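Local coordinates for prepilin-like protein (Thermus thermophilus, PDB 6QVF) that is a type IV pilin-like protein of natural competence that probably acts at the pilus tip as a receptor for incoming DNA, at residues 24-29 and 118-123; 90-95 and 103-108. One frame throughout, in Å; residues are numbered along the deposited sequence.

Interaction 1: residues 24-29 and 118-123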
ATOM      1  N   ARG B  24      10.460   7.204  -6.817  1.00 16.10           N
ATOM      2  CA  ARG B  24      11.678   7.918  -6.420  1.00 18.71           C
ATOM      3  C   ARG B  24      11.983   7.646  -4.945  1.00 18.79           C
ATOM      4  O   ARG B  24      13.143   7.370  -4.591  1.00 17.52           O
ATOM      5  CB  ARG B  24      11.577   9.409  -6.684  1.00 23.67           C
ATOM      6  CG  ARG B  24      11.981   9.745  -8.115  1.00 30.42           C
ATOM      7  CD  ARG B  24      12.291  11.207  -8.329  1.00 37.14           C
ATOM      8  NE  ARG B  24      11.133  12.026  -8.005  1.00 36.93           N
ATOM      9  CZ  ARG B  24      10.150  12.261  -8.843  1.00 34.25           C
ATOM     10  NH1 ARG B  24      10.234  11.817 -10.094  1.00 42.72           N
ATOM     11  NH2 ARG B  24       9.080  12.898  -8.407  1.00 35.37           N
ATOM     12  N   ARG B  25      10.954   7.665  -4.087  1.00 16.50           N
ATOM     13  CA  ARG B  25      11.203   7.444  -2.668  1.00 16.76           C
ATOM     14  C   ARG B  25      11.539   5.975  -2.375  1.00 17.24           C
ATOM     15  O   ARG B  25      12.408   5.685  -1.538  1.00 16.01           O
ATOM     16  CB  ARG B  25      10.019   7.952  -1.838  1.00 16.86           C
ATOM     17  CG  ARG B  25       9.799   9.440  -2.040  1.00 19.35           C
ATOM     18  CD  ARG B  25      10.969  10.303  -1.599  1.00 20.82           C
ATOM     19  NE  ARG B  25      10.869  11.700  -1.976  1.00 27.32           N
ATOM     20  CZ  ARG B  25      11.789  12.633  -1.689  1.00 30.93           C
ATOM     21  NH1 ARG B  25      12.908  12.327  -1.028  1.00 28.59           N
ATOM     22  NH2 ARG B  25      11.551  13.895  -2.040  1.00 29.24           N
ATOM     23  N   SER B  26      10.933   5.019  -3.092  1.00 15.39           N
ATOM     24  CA  SER B  26      11.266   3.591  -2.899  1.00 15.34           C
ATOM     25  C   SER B  26      12.699   3.316  -3.351  1.00 15.79           C
ATOM     26  O   SER B  26      13.406   2.545  -2.726  1.00 16.84           O
ATOM     27  CB  SER B  26      10.315   2.681  -3.673  1.00 16.39           C
ATOM     28  OG  SER B  26       8.995   2.850  -3.197  1.00 17.19           O
ATOM     29  N   ALA B  27      13.126   3.964  -4.438  1.00 15.78           N
ATOM     30  CA  ALA B  27      14.513   3.791  -4.907  1.00 16.20           C
ATOM     31  C   ALA B  27      15.517   4.275  -3.858  1.00 15.88           C
ATOM     32  O   ALA B  27      16.592   3.698  -3.710  1.00 18.69           O
ATOM     33  CB  ALA B  27      14.733   4.495  -6.227  1.00 19.67           C
ATOM     34  N   GLU B  28      15.196   5.328  -3.137  1.00 16.25           N
ATOM     35  CA  GLU B  28      16.042   5.828  -2.049  1.00 17.60           C
ATOM     36  C   GLU B  28      16.208   4.776  -0.954  1.00 17.53           C
ATOM     37  O   GLU B  28      17.286   4.562  -0.459  1.00 17.88           O
ATOM     38  CB  GLU B  28      15.460   7.095  -1.461  1.00 20.99           C
ATOM     39  CG  GLU B  28      15.436   8.191  -2.509  1.00 28.12           C
ATOM     40  CD  GLU B  28      16.171   9.427  -2.108  1.00 43.11           C
ATOM     41  OE1 GLU B  28      17.420   9.331  -2.066  1.00 55.30           O
ATOM     42  OE2 GLU B  28      15.496  10.457  -1.817  1.00 53.42           O
ATOM     43  N   VAL B  29      15.128   4.094  -0.593  1.00 15.22           N
ATOM     44  CA  VAL B  29      15.171   3.073   0.428  1.00 15.53           C
ATOM     45  C   VAL B  29      16.082   1.915  -0.020  1.00 14.55           C
ATOM     46  O   VAL B  29      16.748   1.304   0.826  1.00 16.28           O
ATOM     47  CB  VAL B  29      13.753   2.585   0.750  1.00 17.15           C
ATOM     48  CG1 VAL B  29      13.776   1.371   1.662  1.00 18.42           C
ATOM     49  CG2 VAL B  29      12.932   3.700   1.351  1.00 16.54           C
ATOM     50  N   VAL B 118      10.258  -1.668   5.549  1.00 13.71           N
ATOM     51  CA  VAL B 118      10.023  -0.267   5.356  1.00 13.84           C
ATOM     52  C   VAL B 118       8.827  -0.098   4.425  1.00 15.62           C
ATOM     53  O   VAL B 118       8.747  -0.791   3.431  1.00 16.17           O
ATOM     54  CB  VAL B 118      11.259   0.448   4.784  1.00 14.62           C
ATOM     55  CG1 VAL B 118      10.921   1.830   4.269  1.00 14.74           C
ATOM     56  CG2 VAL B 118      12.393   0.490   5.805  1.00 16.16           C
ATOM     57  N   THR B 119       7.899   0.794   4.779  1.00 13.57           N
ATOM     58  CA  THR B 119       6.807   1.181   3.893  1.00 14.68           C
ATOM     59  C   THR B 119       7.044   2.579   3.318  1.00 13.83           C
ATOM     60  O   THR B 119       7.594   3.513   3.976  1.00 14.36           O
ATOM     61  CB  THR B 119       5.448   1.071   4.579  1.00 16.12           C
ATOM     62  OG1 THR B 119       5.466   1.992   5.661  1.00 16.48           O
ATOM     63  CG2 THR B 119       5.154  -0.320   5.092  1.00 17.57           C
ATOM     64  N   VAL B 120       6.584   2.728   2.067  1.00 13.68           N
ATOM     65  CA  VAL B 120       6.577   3.982   1.370  1.00 14.47           C
ATOM     66  C   VAL B 120       5.128   4.209   0.913  1.00 15.44           C
ATOM     67  O   VAL B 120       4.536   3.354   0.240  1.00 13.64           O
ATOM     68  CB  VAL B 120       7.550   4.016   0.175  1.00 14.21           C
ATOM     69  CG1 VAL B 120       7.609   5.406  -0.460  1.00 16.71           C
ATOM     70  CG2 VAL B 120       8.929   3.490   0.561  1.00 16.91           C
ATOM     71  N   VAL B 121       4.537   5.309   1.364  1.00 13.02           N
ATOM     72  CA  VAL B 121       3.141   5.617   1.091  1.00 14.73           C
ATOM     73  C   VAL B 121       3.034   7.015   0.532  1.00 14.82           C
ATOM     74  O   VAL B 121       3.591   7.937   1.114  1.00 14.79           O
ATOM     75  CB  VAL B 121       2.284   5.408   2.344  1.00 16.79           C
ATOM     76  CG1 VAL B 121       0.822   5.682   2.076  1.00 20.11           C
ATOM     77  CG2 VAL B 121       2.478   4.002   2.848  1.00 20.02           C
ATOM     78  N   VAL B 122       2.221   7.168  -0.522  1.00 15.23           N
ATOM     79  CA  VAL B 122       2.013   8.448  -1.149  1.00 15.42           C
ATOM     80  C   VAL B 122       0.526   8.693  -1.369  1.00 15.56           C
ATOM     81  O   VAL B 122      -0.230   7.770  -1.634  1.00 15.20           O
ATOM     82  CB  VAL B 122       2.786   8.567  -2.473  1.00 14.28           C
ATOM     83  CG1 VAL B 122       4.268   8.293  -2.253  1.00 15.87           C
ATOM     84  CG2 VAL B 122       2.206   7.684  -3.556  1.00 15.71           C
ATOM     85  N   THR B 123       0.165   9.967  -1.299  1.00 14.79           N
ATOM     86  CA  THR B 123      -1.189  10.380  -1.650  1.00 15.25           C
ATOM     87  C   THR B 123      -1.125  11.623  -2.534  1.00 16.36           C
ATOM     88  O   THR B 123      -0.652  12.693  -2.073  1.00 17.74           O
ATOM     89  CB  THR B 123      -2.038  10.652  -0.411  1.00 17.34           C
ATOM     90  OG1 THR B 123      -2.218   9.491   0.394  1.00 19.02           O
ATOM     91  CG2 THR B 123      -3.422  11.176  -0.770  1.00 17.45           C
TER
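Apolar packing carries this contact, in which helix 24-29 runs nearly antiparallel (166°) to strand 118-123 with 8.8 Å between the axes. Val29 and Val118 meet tip to tip, CG1 of Val29 lying 3.9 Å from CG1 of Val118. The other branch of Val29, CG2, anti to its own carbonyl carbon, reaches CG2 of Val120 at 4.1 Å, so one beta-branched residue spans two strand positions that face the helix. An alanine at Val29 would remove both methyls and would probably loosen the packing against Val118 and Val120. One turn back, Arg25 offers only its root: CB touches Val120 CG1 at 3.8 Å before the chain bends at chi2 (-62°), carrying the guanidinium off to Glu28 and Glu95.

The polar groups find their partners away from the strand. Ser26 OG, 3.8 Å from Val120 CG2, hydrogen-bonds the carbonyl of Leu22 in its own helix, which lets a small hydroxyl sit against a valine. Arg25 NH1 pairs with Glu28 OE2 at 3.3 Å, while its NH2 bridges to Glu95.

No hydrogen bond crosses between the segments; here the pilin's N-terminal helix meets the strand by apolar packing alone, with the Arg25 charge paired to the side.

Interaction 2: residues 90-95 and 103-108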
ATOM      1  N   THR B  90      15.417  12.879   4.712  1.00 22.09           N
ATOM      2  CA  THR B  90      14.072  13.329   4.929  1.00 20.58           C
ATOM      3  C   THR B  90      13.123  12.126   4.903  1.00 20.07           C
ATOM      4  O   THR B  90      13.200  11.290   3.940  1.00 20.09           O
ATOM      5  CB  THR B  90      13.746  14.376   3.866  1.00 21.49           C
ATOM      6  OG1 THR B  90      14.666  15.457   4.023  1.00 22.39           O
ATOM      7  CG2 THR B  90      12.359  14.913   4.023  1.00 24.99           C
ATOM      8  N   CYS B  91      12.253  12.021   5.922  1.00 17.27           N
ATOM      9  CA  CYS B  91      11.361  10.876   6.111  1.00 19.83           C
ATOM     10  C   CYS B  91      10.003  11.087   5.409  1.00 18.19           C
ATOM     11  O   CYS B  91       9.266  10.138   5.118  1.00 18.23           O
ATOM     12  CB  CYS B  91      11.108  10.598   7.604  1.00 19.26           C
ATOM     13  SG  CYS B  91      12.586  10.001   8.478  1.00 22.40           S
ATOM     14  N   SER B  92       9.623  12.333   5.215  1.00 17.59           N
ATOM     15  CA  SER B  92       8.317  12.670   4.726  1.00 17.51           C
ATOM     16  C   SER B  92       8.338  14.079   4.147  1.00 19.77           C
ATOM     17  O   SER B  92       9.200  14.919   4.482  1.00 21.47           O
ATOM     18  CB  SER B  92       7.253  12.498   5.786  1.00 19.73           C
ATOM     19  OG  SER B  92       7.408  13.433   6.849  1.00 23.26           O
ATOM     20  N   GLY B  93       7.307  14.369   3.350  1.00 19.68           N
ATOM     21  CA  GLY B  93       7.212  15.656   2.722  1.00 20.69           C
ATOM     22  C   GLY B  93       6.104  15.708   1.690  1.00 21.07           C
ATOM     23  O   GLY B  93       5.200  14.858   1.702  1.00 19.08           O
ATOM     24  N   THR B  94       6.150  16.751   0.864  1.00 22.31           N
ATOM     25  CA  THR B  94       5.171  16.946  -0.178  1.00 21.69           C
ATOM     26  C   THR B  94       5.896  17.372  -1.441  1.00 22.48           C
ATOM     27  O   THR B  94       6.714  18.300  -1.411  1.00 27.96           O
ATOM     28  CB  THR B  94       4.058  17.930   0.207  1.00 26.59           C
ATOM     29  OG1 THR B  94       3.359  17.496   1.382  1.00 30.43           O
ATOM     30  CG2 THR B  94       3.068  18.088  -0.924  1.00 26.85           C
ATOM     31  N   GLU B  95       5.668  16.627  -2.527  1.00 23.08           N
ATOM     32  CA  GLU B  95       6.225  17.006  -3.821  1.00 22.79           C
ATOM     33  C   GLU B  95       5.070  17.490  -4.702  1.00 25.57           C
ATOM     34  O   GLU B  95       4.007  16.902  -4.724  1.00 27.63           O
ATOM     35  CB  GLU B  95       6.927  15.837  -4.516  1.00 25.87           C
ATOM     36  CG  GLU B  95       8.181  15.308  -3.865  1.00 29.50           C
ATOM     37  CD  GLU B  95       8.909  14.269  -4.716  1.00 32.19           C
ATOM     38  OE1 GLU B  95       8.882  14.404  -5.952  1.00 34.35           O
ATOM     39  OE2 GLU B  95       9.500  13.310  -4.133  1.00 37.13           O
ATOM     40  N   ALA B 103       1.714  13.996  -1.122  1.00 17.44           N
ATOM     41  CA  ALA B 103       2.263  13.714   0.213  1.00 16.95           C
ATOM     42  C   ALA B 103       2.977  12.376   0.136  1.00 16.85           C
ATOM     43  O   ALA B 103       2.503  11.443  -0.528  1.00 16.51           O
ATOM     44  CB  ALA B 103       1.179  13.666   1.229  1.00 19.25           C
ATOM     45  N   TRP B 104       4.128  12.271   0.796  1.00 17.26           N
ATOM     46  CA  TRP B 104       4.897  11.035   0.758  1.00 17.44           C
ATOM     47  C   TRP B 104       5.535  10.799   2.119  1.00 17.48           C
ATOM     48  O   TRP B 104       5.819  11.737   2.857  1.00 16.43           O
ATOM     49  CB  TRP B 104       5.968  11.047  -0.350  1.00 16.58           C
ATOM     50  CG  TRP B 104       7.020  12.096  -0.151  1.00 16.56           C
ATOM     51  CD1 TRP B 104       7.036  13.341  -0.688  1.00 20.71           C
ATOM     52  CD2 TRP B 104       8.254  11.958   0.579  1.00 17.18           C
ATOM     53  NE1 TRP B 104       8.159  14.017  -0.304  1.00 21.06           N
ATOM     54  CE2 TRP B 104       8.939  13.196   0.469  1.00 19.25           C
ATOM     55  CE3 TRP B 104       8.859  10.929   1.306  1.00 18.25           C
ATOM     56  CZ2 TRP B 104      10.182  13.415   1.068  1.00 19.81           C
ATOM     57  CZ3 TRP B 104      10.073  11.164   1.927  1.00 19.06           C
ATOM     58  CH2 TRP B 104      10.715  12.396   1.804  1.00 20.90           C
ATOM     59  N   ASP B 105       5.674   9.516   2.453  1.00 15.02           N
ATOM     60  CA  ASP B 105       6.215   9.139   3.755  1.00 16.45           C
ATOM     61  C   ASP B 105       6.943   7.803   3.627  1.00 15.69           C
ATOM     62  O   ASP B 105       6.398   6.838   3.068  1.00 15.01           O
ATOM     63  CB  ASP B 105       5.065   8.980   4.759  1.00 16.42           C
ATOM     64  CG  ASP B 105       5.505   8.583   6.148  1.00 18.56           C
ATOM     65  OD1 ASP B 105       5.776   7.410   6.363  1.00 19.44           O
ATOM     66  OD2 ASP B 105       5.549   9.489   7.021  1.00 21.87           O
ATOM     67  N   ILE B 106       8.153   7.761   4.180  1.00 15.32           N
ATOM     68  CA  ILE B 106       8.955   6.559   4.362  1.00 12.98           C
ATOM     69  C   ILE B 106       9.030   6.266   5.850  1.00 13.81           C
ATOM     70  O   ILE B 106       9.356   7.180   6.637  1.00 15.70           O
ATOM     71  CB  ILE B 106      10.380   6.782   3.838  1.00 14.74           C
ATOM     72  CG1 ILE B 106      10.431   7.189   2.369  1.00 16.35           C
ATOM     73  CG2 ILE B 106      11.234   5.573   4.106  1.00 15.26           C
ATOM     74  CD1 ILE B 106      11.810   7.628   1.877  1.00 17.93           C
ATOM     75  N   ARG B 107       8.746   5.030   6.241  1.00 13.98           N
ATOM     76  CA  ARG B 107       8.979   4.660   7.653  1.00 15.19           C
ATOM     77  C   ARG B 107       9.283   3.183   7.846  1.00 14.31           C
ATOM     78  O   ARG B 107       8.812   2.313   7.098  1.00 14.44           O
ATOM     79  CB  ARG B 107       7.790   5.074   8.525  1.00 17.40           C
ATOM     80  CG  ARG B 107       6.460   4.468   8.135  1.00 17.46           C
ATOM     81  CD  ARG B 107       5.374   4.961   9.076  1.00 18.84           C
ATOM     82  NE  ARG B 107       5.213   6.394   8.950  1.00 20.25           N
ATOM     83  CZ  ARG B 107       4.779   7.209   9.925  1.00 22.96           C
ATOM     84  NH1 ARG B 107       4.372   6.723  11.095  1.00 19.45           N
ATOM     85  NH2 ARG B 107       4.735   8.516   9.705  1.00 21.86           N
ATOM     86  N   GLY B 108      10.142   2.901   8.841  1.00 13.71           N
ATOM     87  CA  GLY B 108      10.292   1.584   9.294  1.00 14.53           C
ATOM     88  C   GLY B 108       9.067   1.121  10.062  1.00 15.24           C
ATOM     89  O   GLY B 108       8.415   1.898  10.737  1.00 18.78           O
TER
HETATM   90  O   HOH W   1       9.228  16.629  -0.882  1.00 28.74           O
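Ala103 stands opposite Thr94 in a non-hydrogen-bonded antiparallel pair, where its single methyl makes few demands on an exposed face. Its CA also offers a C-H to Gly93 O.

Trp104 follows, in a hydrogen-bonded pair with Gly93: its N donates to Gly93 O (2.9 Å), from above the carbonyl plane, and its O accepts from Gly93 N (3.1 Å). CG occupies the crowded position between backbone N and carbonyl carbon (chi1 64°), and with chi2 at -95° the indole lies back over the partner strand. Gly93 N sits 3.5 Å above the ring plane, and Gly93 CA makes a CH-pi contact with the five-membered ring. Glycine suits this place, since any CB would come tightly against NE1. Over the opposite face comes Glu95 OE2, its carboxylate turned 80° to the ring; Arg25 adds a cation-pi contact. At the ring edge, near its plane, lies Thr90 O, and Thr90 CG2 touches Trp104 CH2 at 3.7 Å, while Trp104 NE1 donates to a water at 2.9 Å that bonds Thr94 O weakly.

Asp105 turns to the other face, opposite Ser92, whose CB nears Asp105 OD2.

Ile106 N donates to Cys91 O at 2.8 Å, almost linearly, just before the strand begins at Ser92; Cys91 SG is tied to Cys67 by a disulfide. The Ile106 side chain packs on Val29 and Val118.

Arg107 grips the Asp105 carboxylate side-on, NE to OD1 (2.8 Å) and NH2 to OD2 (3.0 Å), both nearly straight but above the carboxylate plane.

This beta hairpin thus pairs a polar face, where the Asp105 and Arg107 charges probably offset each other, with a face on which the indole's only N-H is satisfied by water and the nearby Glu95 carboxylate would probably be balanced by Arg24 and Arg25.

How the interactions relate
From the N terminus, the long helix 2-30 supplies the first half of interaction 1, and the chain then travels through the small three-stranded sheet and helix 59-66 before reaching interaction 2. There 90-95 turns back through a short hairpin to 103-108, a local closure with seven residues between the segments. Only afterwards does strand 117-125 close the much longer loop of interaction 1, so interaction 2 falls wholly within it and the two do not cross. Strands 100-108 and 117-125 are neighbours in the four-stranded sheet, joined by a probable hydrogen bond from Ala103 N to Thr123 O, and the Arg24–Glu95 salt bridge ties the helix to the sheet's outermost strand 92-97.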